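PDB 3CYM: HRDC domain-containing protein from Bifidobacterium adolescentis ATCC 15703, which is uncharacterised but probably acts as a ribonuclease D-like 3'-5' exonuclease on nucleic acids, with a nuclease domain followed by HRDC-type helical domains. Local coordinates for residues E6-R14 against E140-A148; G50-W58 against D245-P255. All coordinates share one frame; numbering follows the deposited sequence.

Overall arrangement
The two contacts sit in different parts of the fold and share no secondary-structure element. Contact 1 lies at the surface, where the N-terminal strand 8-9 pairs with strand 145-146 just after helix 135-143, at the edge of the exonuclease fold. Contact 2 is partly buried and joins two family regions: the loop before strand 57-65 of the exonuclease meets the end of helix 231-250 in the HRDC region. Backbone hydrogen bonds and aliphatic side chains dominate contact 1. Contact 2 depends more on side chains, with a salt bridge and a tyrosine packed on a helix. Each has one bridging water. Their centres are about 34 Å apart, and their nearest atoms about 17 Å.

Contact 1 (E6-R14 against E140-A148); sequences EPKLLAEPR and EHFLGLTLA
K8 and L9 pair with L145 and T146 in a small parallel two-strand sheet at the edge of the exonuclease fold. The tight part is the backbone ladder. K8 N donates to G144 O, T146 N donates to K8 O at 2.9 Å, and L10 N donates to T146 O. G144 leaves helix 135-143 with positive phi. P7 CA makes a CA-H...O contact with G144 O at 3.3 Å, and K8 CE lies 3.5 Å from G144 O.

The leucine tips meet more loosely. L10 CD2 approaches L147 CD2 at 4.3 Å and L145 CD1 at a similar range. L147 is buried and leans on L135 and T139 of the preceding helix, and L10 is partly exposed. P7, K8 and L9 are exposed. L9 CG stands anti to the backbone N (chi1 178°), which carries CD1 over T146 to A148 CB at 4.0 Å.

At the P7 end, the pyrrolidine CB rests on E140 CG at 3.7 Å. T146 OG1 donates to E140 OE2 from above the carboxylate plane. An alanine in place of E140 would probably leave the T146 hydroxyl without this acceptor and uncover one side of the P7 ring. Beyond the strands a water bridges the segments: it donates to L10 O at 2.8 Å and accepts from A148 N.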
loop_
_atom_site.group_PDB
_atom_site.type_symbol
_atom_site.label_atom_id
_atom_site.label_comp_id
_atom_site.label_asym_id
_atom_site.label_seq_id
_atom_site.Cartn_x
_atom_site.Cartn_y
_atom_site.Cartn_z
ATOM N N GLU A 6 -16.241 24.768 12.362
ATOM C CA GLU A 6 -15.532 25.822 11.569
ATOM C C GLU A 6 -14.045 25.496 11.359
ATOM O O GLU A 6 -13.194 26.076 12.036
ATOM C CB GLU A 6 -15.655 27.174 12.273
ATOM C CG GLU A 6 -17.072 27.565 12.666
ATOM C CD GLU A 6 -17.775 28.343 11.581
ATOM O OE1 GLU A 6 -18.946 28.021 11.286
ATOM O OE2 GLU A 6 -17.152 29.276 11.023
ATOM N N PRO A 7 -13.727 24.561 10.433
ATOM C CA PRO A 7 -12.331 24.190 10.172
ATOM C C PRO A 7 -11.494 25.319 9.574
ATOM O O PRO A 7 -12.017 26.152 8.836
ATOM C CB PRO A 7 -12.456 23.044 9.166
ATOM C CG PRO A 7 -13.771 23.254 8.512
ATOM C CD PRO A 7 -14.650 23.771 9.599
ATOM N N LYS A 8 -10.207 25.342 9.907
ATOM C CA LYS A 8 -9.299 26.370 9.413
ATOM C C LYS A 8 -8.236 25.718 8.539
ATOM O O LYS A 8 -7.657 24.703 8.927
ATOM C CB LYS A 8 -8.648 27.112 10.588
ATOM C CG LYS A 8 -9.644 27.770 11.558
ATOM C CD LYS A 8 -9.207 27.654 13.030
ATOM C CE LYS A 8 -9.609 26.301 13.644
ATOM N NZ LYS A 8 -9.154 26.127 15.055
ATOM N N LEU A 9 -8.000 26.279 7.355
ATOM C CA LEU A 9 -6.947 25.782 6.474
ATOM C C LEU A 9 -5.557 26.060 7.045
ATOM O O LEU A 9 -5.205 27.211 7.325
ATOM C CB LEU A 9 -7.050 26.368 5.059
ATOM C CG LEU A 9 -5.942 25.918 4.086
ATOM C CD1 LEU A 9 -6.176 24.495 3.562
ATOM C CD2 LEU A 9 -5.765 26.892 2.929
ATOM N N LEU A 10 -4.784 24.989 7.224
ATOM C CA LEU A 10 -3.386 25.100 7.595
ATOM C C LEU A 10 -2.578 25.014 6.306
ATOM O O LEU A 10 -2.428 23.932 5.728
ATOM C CB LEU A 10 -3.008 23.989 8.572
ATOM C CG LEU A 10 -1.644 24.040 9.261
ATOM C CD1 LEU A 10 -1.511 25.252 10.147
ATOM C CD2 LEU A 10 -1.411 22.784 10.086
ATOM N N ALA A 11 -2.096 26.172 5.849
ATOM C CA ALA A 11 -1.365 26.307 4.579
ATOM C C ALA A 11 0.106 25.901 4.659
ATOM O O ALA A 11 0.670 25.418 3.680
ATOM C CB ALA A 11 -1.481 27.740 4.057
ATOM N N GLU A 12 0.730 26.139 5.813
ATOM C CA GLU A 12 2.128 25.776 6.061
ATOM C C GLU A 12 2.282 25.288 7.507
ATOM O O GLU A 12 1.415 25.573 8.333
ATOM C CB GLU A 12 3.042 26.987 5.851
ATOM C CG GLU A 12 3.054 27.576 4.448
ATOM C CD GLU A 12 4.301 28.385 4.161
ATOM O OE1 GLU A 12 5.076 28.650 5.112
ATOM O OE2 GLU A 12 4.514 28.736 2.978
ATOM N N PRO A 13 3.374 24.547 7.823
ATOM C CA PRO A 13 3.676 24.235 9.220
ATOM C C PRO A 13 3.954 25.485 10.041
ATOM O O PRO A 13 4.320 26.530 9.480
ATOM C CB PRO A 13 4.958 23.398 9.120
ATOM C CG PRO A 13 4.923 22.824 7.789
ATOM C CD PRO A 13 4.364 23.912 6.930
ATOM N N ARG A 14 3.782 25.365 11.357
ATOM C CA ARG A 14 3.989 26.473 12.293
ATOM C C ARG A 14 5.438 26.942 12.278
ATOM O O ARG A 14 5.712 28.127 12.426
ATOM C CB ARG A 14 3.583 26.068 13.716
ATOM C CG ARG A 14 2.142 25.581 13.841
ATOM C CD ARG A 14 1.871 24.971 15.205
ATOM N NE ARG A 14 1.214 23.669 15.084
ATOM C CZ ARG A 14 1.819 22.505 15.305
ATOM N NH1 ARG A 14 3.094 22.476 15.665
ATOM N NH2 ARG A 14 1.151 21.368 15.165
ATOM N N GLU A 140 -9.290 17.069 10.262
ATOM C CA GLU A 140 -10.395 18.038 10.316
ATOM C C GLU A 140 -11.409 17.660 11.398
ATOM O O GLU A 140 -11.927 18.529 12.107
ATOM C CB GLU A 140 -11.085 18.169 8.956
ATOM C CG GLU A 140 -11.960 19.409 8.845
ATOM C CD GLU A 140 -12.576 19.607 7.468
ATOM O OE1 GLU A 140 -13.821 19.542 7.360
ATOM O OE2 GLU A 140 -11.826 19.845 6.496
ATOM N N HIS A 141 -11.670 16.360 11.526
ATOM C CA HIS A 141 -12.591 15.842 12.531
ATOM C C HIS A 141 -12.100 16.126 13.950
ATOM O O HIS A 141 -12.861 16.597 14.781
ATOM C CB HIS A 141 -12.826 14.342 12.323
ATOM C CG HIS A 141 -13.846 13.748 13.246
ATOM N ND1 HIS A 141 -13.513 13.168 14.452
ATOM C CD2 HIS A 141 -15.190 13.628 13.131
ATOM C CE1 HIS A 141 -14.606 12.721 15.042
ATOM N NE2 HIS A 141 -15.638 12.988 14.262
ATOM N N PHE A 142 -10.817 15.889 14.205
ATOM C CA PHE A 142 -10.286 15.926 15.566
ATOM C C PHE A 142 -9.616 17.241 15.972
ATOM O O PHE A 142 -9.590 17.581 17.159
ATOM C CB PHE A 142 -9.320 14.757 15.777
ATOM C CG PHE A 142 -9.992 13.413 15.807
ATOM C CD1 PHE A 142 -10.072 12.631 14.660
ATOM C CD2 PHE A 142 -10.539 12.920 16.988
ATOM C CE1 PHE A 142 -10.687 11.390 14.680
ATOM C CE2 PHE A 142 -11.162 11.674 17.017
ATOM C CZ PHE A 142 -11.235 10.911 15.863
ATOM N N LEU A 143 -9.070 17.969 14.998
ATOM C CA LEU A 143 -8.294 19.172 15.289
ATOM C C LEU A 143 -8.937 20.427 14.693
ATOM O O LEU A 143 -8.557 21.544 15.039
ATOM C CB LEU A 143 -6.836 19.013 14.815
ATOM C CG LEU A 143 -6.082 17.731 15.222
ATOM C CD1 LEU A 143 -4.667 17.692 14.653
ATOM C CD2 LEU A 143 -6.053 17.524 16.749
ATOM N N GLY A 144 -9.920 20.237 13.813
ATOM C CA GLY A 144 -10.571 21.351 13.122
ATOM C C GLY A 144 -9.621 22.060 12.178
ATOM O O GLY A 144 -9.721 23.272 11.980
ATOM N N LEU A 145 -8.683 21.306 11.609
ATOM C CA LEU A 145 -7.695 21.865 10.685
ATOM C C LEU A 145 -7.694 21.136 9.348
ATOM O O LEU A 145 -7.672 19.906 9.301
ATOM C CB LEU A 145 -6.294 21.856 11.302
ATOM C CG LEU A 145 -6.023 22.717 12.535
ATOM C CD1 LEU A 145 -4.629 22.427 13.047
ATOM C CD2 LEU A 145 -6.185 24.204 12.244
ATOM N N THR A 146 -7.705 21.920 8.273
ATOM C CA THR A 146 -7.791 21.422 6.902
ATOM C C THR A 146 -6.402 21.388 6.257
ATOM O O THR A 146 -5.665 22.372 6.302
ATOM C CB THR A 146 -8.757 22.310 6.051
ATOM O OG1 THR A 146 -10.071 22.289 6.629
ATOM C CG2 THR A 146 -8.845 21.833 4.595
ATOM N N LEU A 147 -6.045 20.242 5.686
ATOM C CA LEU A 147 -4.854 20.123 4.853
ATOM C C LEU A 147 -5.308 19.992 3.399
ATOM O O LEU A 147 -6.093 19.096 3.074
ATOM C CB LEU A 147 -4.019 18.901 5.265
ATOM C CG LEU A 147 -3.600 18.728 6.734
ATOM C CD1 LEU A 147 -3.016 17.340 6.973
ATOM C CD2 LEU A 147 -2.610 19.808 7.185
ATOM N N ALA A 148 -4.845 20.899 2.538
ATOM C CA ALA A 148 -5.137 20.817 1.101
ATOM C C ALA A 148 -4.133 19.879 0.452
ATOM O O ALA A 148 -3.023 20.288 0.121
ATOM C CB ALA A 148 -5.078 22.195 0.461
HETATM O O HOH W 1 -2.551 22.304 3.420
#

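Contact 2 (G50-W58 against D245-P255); sequences GFRYGHEDW and DELAREYDIAP
Y53 lies against the last turns of helix 231-250, at a junction between the exonuclease fold and the HRDC region. R249 CB sits over one face of the Y53 ring, 3.8 Å from the centroid and 10° off the normal, as a CH-pi contact. A248 CB touches Y53 CD1 at 3.7 Å. The Y53 hydroxyl donates to D245 OD1 at 2.9 Å, meeting it on the syn side but out of the carboxylate plane. Y53 CG is anti to the backbone N (chi1 175°), and this sends the ring along the helix toward D245.

D252 forms the second grip. It is the first residue to leave the helix, and its phi is positive. R52 NH2 donates to D252 OD2 at 3.0 Å in a salt bridge. OD2 lies in the guanidinium plane, at its edge, but NH2 meets it from above the carboxylate plane; the two planes are 77° apart. The edge of the W58 indole also faces D252 OD2. D252 OD1 takes a weak bond from Y53 N. Between these side chains the backbones meet, and A254 N donates to F51 O at 2.8 Å.

A second shell positions these groups. R249 NH1 forms a salt bridge with D245 OD2, with a weak hydrogen bond, on the carboxylate that receives the Y53 hydroxyl. R52 NE is hydrogen-bonded to Y303 OH, and the F51 ring stacks with F300. Close by, one water accepts from W58 NE1 and donates to E56 OE1 and, at 3.1 Å, to D252 OD1.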
loop_
_atom_site.group_PDB
_atom_site.type_symbol
_atom_site.label_atom_id
_atom_site.label_comp_id
_atom_site.label_asym_id
_atom_site.label_seq_id
_atom_site.Cartn_x
_atom_site.Cartn_y
_atom_site.Cartn_z
ATOM N N GLY A 50 3.935 5.139 -10.066
ATOM C CA GLY A 50 3.466 5.547 -11.382
ATOM C C GLY A 50 4.610 6.047 -12.247
ATOM O O GLY A 50 4.506 6.035 -13.477
ATOM N N PHE A 51 5.707 6.463 -11.605
ATOM C CA PHE A 51 6.884 7.002 -12.297
ATOM C C PHE A 51 8.094 6.068 -12.251
ATOM O O PHE A 51 8.549 5.572 -13.289
ATOM C CB PHE A 51 7.262 8.373 -11.732
ATOM C CG PHE A 51 6.200 9.416 -11.912
ATOM C CD1 PHE A 51 6.166 10.196 -13.064
ATOM C CD2 PHE A 51 5.240 9.629 -10.920
ATOM C CE1 PHE A 51 5.185 11.166 -13.240
ATOM C CE2 PHE A 51 4.254 10.597 -11.082
ATOM C CZ PHE A 51 4.223 11.369 -12.247
ATOM N N ARG A 52 8.624 5.848 -11.052
ATOM C CA ARG A 52 9.745 4.924 -10.846
ATOM C C ARG A 52 9.246 3.484 -10.755
ATOM O O ARG A 52 8.038 3.244 -10.827
ATOM C CB ARG A 52 10.543 5.304 -9.590
ATOM C CG ARG A 52 11.287 6.638 -9.689
ATOM C CD ARG A 52 12.157 6.689 -10.923
ATOM N NE ARG A 52 12.732 8.008 -11.150
ATOM C CZ ARG A 52 14.015 8.309 -10.986
ATOM N NH1 ARG A 52 14.435 9.544 -11.213
ATOM N NH2 ARG A 52 14.878 7.383 -10.594
ATOM N N TYR A 53 10.172 2.537 -10.583
ATOM C CA TYR A 53 9.845 1.112 -10.613
ATOM C C TYR A 53 8.832 0.650 -9.565
ATOM O O TYR A 53 7.698 0.299 -9.908
ATOM C CB TYR A 53 11.108 0.244 -10.549
ATOM C CG TYR A 53 10.815 -1.242 -10.446
ATOM C CD1 TYR A 53 10.237 -1.935 -11.511
ATOM C CD2 TYR A 53 11.102 -1.954 -9.277
ATOM C CE1 TYR A 53 9.967 -3.290 -11.423
ATOM C CE2 TYR A 53 10.825 -3.310 -9.175
ATOM C CZ TYR A 53 10.263 -3.972 -10.253
ATOM O OH TYR A 53 9.993 -5.316 -10.164
ATOM N N GLY A 54 9.234 0.653 -8.298
ATOM C CA GLY A 54 8.411 0.071 -7.246
ATOM C C GLY A 54 8.025 1.061 -6.171
ATOM O O GLY A 54 7.516 2.148 -6.459
ATOM N N HIS A 55 8.278 0.678 -4.925
ATOM C CA HIS A 55 7.847 1.466 -3.780
ATOM C C HIS A 55 9.034 1.861 -2.908
ATOM O O HIS A 55 8.983 1.776 -1.680
ATOM C CB HIS A 55 6.770 0.706 -2.995
ATOM C CG HIS A 55 5.663 0.191 -3.861
ATOM N ND1 HIS A 55 4.664 1.003 -4.354
ATOM C CD2 HIS A 55 5.424 -1.044 -4.363
ATOM C CE1 HIS A 55 3.847 0.288 -5.103
ATOM N NE2 HIS A 55 4.283 -0.958 -5.124
ATOM N N GLU A 56 10.104 2.291 -3.574
ATOM C CA GLU A 56 11.258 2.875 -2.910
ATOM C C GLU A 56 10.885 4.287 -2.463
ATOM O O GLU A 56 10.254 5.041 -3.210
ATOM C CB GLU A 56 12.453 2.906 -3.865
ATOM C CG GLU A 56 13.766 3.375 -3.251
ATOM C CD GLU A 56 14.859 3.643 -4.288
ATOM O OE1 GLU A 56 14.790 3.094 -5.412
ATOM O OE2 GLU A 56 15.794 4.409 -3.971
ATOM N N ASP A 57 11.258 4.633 -1.235
ATOM C CA ASP A 57 10.999 5.959 -0.720
ATOM C C ASP A 57 11.970 6.965 -1.346
ATOM O O ASP A 57 13.185 6.763 -1.340
ATOM C CB ASP A 57 11.105 5.977 0.807
ATOM C CG ASP A 57 10.042 5.121 1.492
ATOM O OD1 ASP A 57 8.997 4.813 0.871
ATOM O OD2 ASP A 57 10.247 4.761 2.676
ATOM N N TRP A 58 11.414 8.035 -1.902
ATOM C CA TRP A 58 12.202 9.140 -2.420
ATOM C C TRP A 58 12.206 10.326 -1.461
ATOM O O TRP A 58 12.860 11.350 -1.704
ATOM C CB TRP A 58 11.691 9.522 -3.807
ATOM C CG TRP A 58 12.179 8.550 -4.829
ATOM C CD1 TRP A 58 11.559 7.399 -5.231
ATOM C CD2 TRP A 58 13.420 8.606 -5.537
ATOM N NE1 TRP A 58 12.329 6.745 -6.164
ATOM C CE2 TRP A 58 13.474 7.464 -6.375
ATOM C CE3 TRP A 58 14.484 9.514 -5.562
ATOM C CZ2 TRP A 58 14.544 7.214 -7.226
ATOM C CZ3 TRP A 58 15.549 9.266 -6.406
ATOM C CH2 TRP A 58 15.577 8.117 -7.223
ATOM N N ASP A 245 9.317 -6.499 -16.579
ATOM C CA ASP A 245 9.599 -6.315 -15.151
ATOM C C ASP A 245 11.098 -6.212 -14.856
ATOM O O ASP A 245 11.510 -5.417 -14.015
ATOM C CB ASP A 245 8.968 -7.441 -14.328
ATOM C CG ASP A 245 9.061 -7.196 -12.834
ATOM O OD1 ASP A 245 8.323 -6.330 -12.319
ATOM O OD2 ASP A 245 9.865 -7.886 -12.180
ATOM N N GLU A 246 11.896 -7.019 -15.550
ATOM C CA GLU A 246 13.360 -6.978 -15.440
ATOM C C GLU A 246 13.909 -5.619 -15.849
ATOM O O GLU A 246 14.674 -4.999 -15.105
ATOM C CB GLU A 246 13.992 -8.052 -16.326
ATOM C CG GLU A 246 13.739 -9.471 -15.874
ATOM C CD GLU A 246 14.246 -10.497 -16.861
ATOM O OE1 GLU A 246 14.934 -10.114 -17.836
ATOM O OE2 GLU A 246 13.947 -11.693 -16.657
ATOM N N LEU A 247 13.491 -5.172 -17.031
ATOM C CA LEU A 247 13.933 -3.910 -17.622
ATOM C C LEU A 247 13.414 -2.695 -16.872
ATOM O O LEU A 247 14.071 -1.666 -16.834
ATOM C CB LEU A 247 13.510 -3.838 -19.090
ATOM C CG LEU A 247 14.263 -4.797 -20.024
ATOM C CD1 LEU A 247 13.576 -4.970 -21.359
ATOM C CD2 LEU A 247 15.700 -4.343 -20.235
ATOM N N ALA A 248 12.235 -2.816 -16.274
ATOM C CA ALA A 248 11.666 -1.732 -15.475
ATOM C C ALA A 248 12.445 -1.532 -14.179
ATOM O O ALA A 248 12.611 -0.400 -13.720
ATOM C CB ALA A 248 10.214 -1.995 -15.187
ATOM N N ARG A 249 12.912 -2.638 -13.599
ATOM C CA ARG A 249 13.712 -2.621 -12.373
ATOM C C ARG A 249 15.127 -2.123 -12.658
ATOM O O ARG A 249 15.681 -1.332 -11.895
ATOM C CB ARG A 249 13.760 -4.023 -11.756
ATOM C CG ARG A 249 14.489 -4.104 -10.412
ATOM C CD ARG A 249 14.722 -5.541 -9.952
ATOM N NE ARG A 249 13.495 -6.189 -9.489
ATOM C CZ ARG A 249 12.777 -7.059 -10.200
ATOM N NH1 ARG A 249 11.676 -7.589 -9.677
ATOM N NH2 ARG A 249 13.151 -7.406 -11.427
ATOM N N GLU A 250 15.695 -2.598 -13.765
ATOM C CA GLU A 250 17.045 -2.242 -14.189
ATOM C C GLU A 250 17.142 -0.755 -14.512
ATOM O O GLU A 250 18.114 -0.096 -14.130
ATOM C CB GLU A 250 17.440 -3.082 -15.407
ATOM C CG GLU A 250 18.751 -2.691 -16.069
ATOM C CD GLU A 250 19.031 -3.474 -17.338
ATOM O OE1 GLU A 250 18.140 -4.231 -17.792
ATOM O OE2 GLU A 250 20.151 -3.331 -17.880
ATOM N N TYR A 251 16.125 -0.236 -15.203
ATOM C CA TYR A 251 16.105 1.162 -15.631
ATOM C C TYR A 251 15.344 2.099 -14.693
ATOM O O TYR A 251 15.246 3.297 -14.967
ATOM C CB TYR A 251 15.566 1.271 -17.056
ATOM C CG TYR A 251 16.568 0.832 -18.088
ATOM C CD1 TYR A 251 17.509 1.725 -18.588
ATOM C CD2 TYR A 251 16.594 -0.475 -18.553
ATOM C CE1 TYR A 251 18.441 1.331 -19.529
ATOM C CE2 TYR A 251 17.526 -0.880 -19.499
ATOM C CZ TYR A 251 18.443 0.031 -19.982
ATOM O OH TYR A 251 19.372 -0.353 -20.917
ATOM N N ASP A 252 14.815 1.535 -13.602
ATOM C CA ASP A 252 14.126 2.271 -12.528
ATOM C C ASP A 252 12.969 3.128 -13.059
ATOM O O ASP A 252 12.994 4.357 -12.989
ATOM C CB ASP A 252 15.130 3.091 -11.704
ATOM C CG ASP A 252 14.545 3.614 -10.413
ATOM O OD1 ASP A 252 13.458 3.145 -9.998
ATOM O OD2 ASP A 252 15.181 4.502 -9.810
ATOM N N ILE A 253 11.960 2.454 -13.600
ATOM C CA ILE A 253 10.826 3.114 -14.235
ATOM C C ILE A 253 9.599 2.218 -14.083
ATOM O O ILE A 253 9.733 0.993 -14.053
ATOM C CB ILE A 253 11.149 3.463 -15.739
ATOM C CG1 ILE A 253 10.028 4.290 -16.391
ATOM C CG2 ILE A 253 11.533 2.209 -16.532
ATOM C CD1 ILE A 253 10.325 4.735 -17.808
ATOM N N ALA A 254 8.419 2.829 -13.945
ATOM C CA ALA A 254 7.152 2.096 -13.876
ATOM C C ALA A 254 6.997 1.208 -15.109
ATOM O O ALA A 254 7.094 1.705 -16.228
ATOM C CB ALA A 254 5.991 3.062 -13.774
ATOM N N PRO A 255 6.785 -0.109 -14.904
ATOM C CA PRO A 255 6.706 -1.113 -15.975
ATOM C C PRO A 255 5.803 -0.737 -17.153
ATOM O O PRO A 255 6.173 -0.975 -18.303
ATOM C CB PRO A 255 6.161 -2.343 -15.258
ATOM C CG PRO A 255 6.624 -2.191 -13.862
ATOM C CD PRO A 255 6.642 -0.726 -13.571
HETATM O O HOH W 2 12.809 4.011 -7.079
#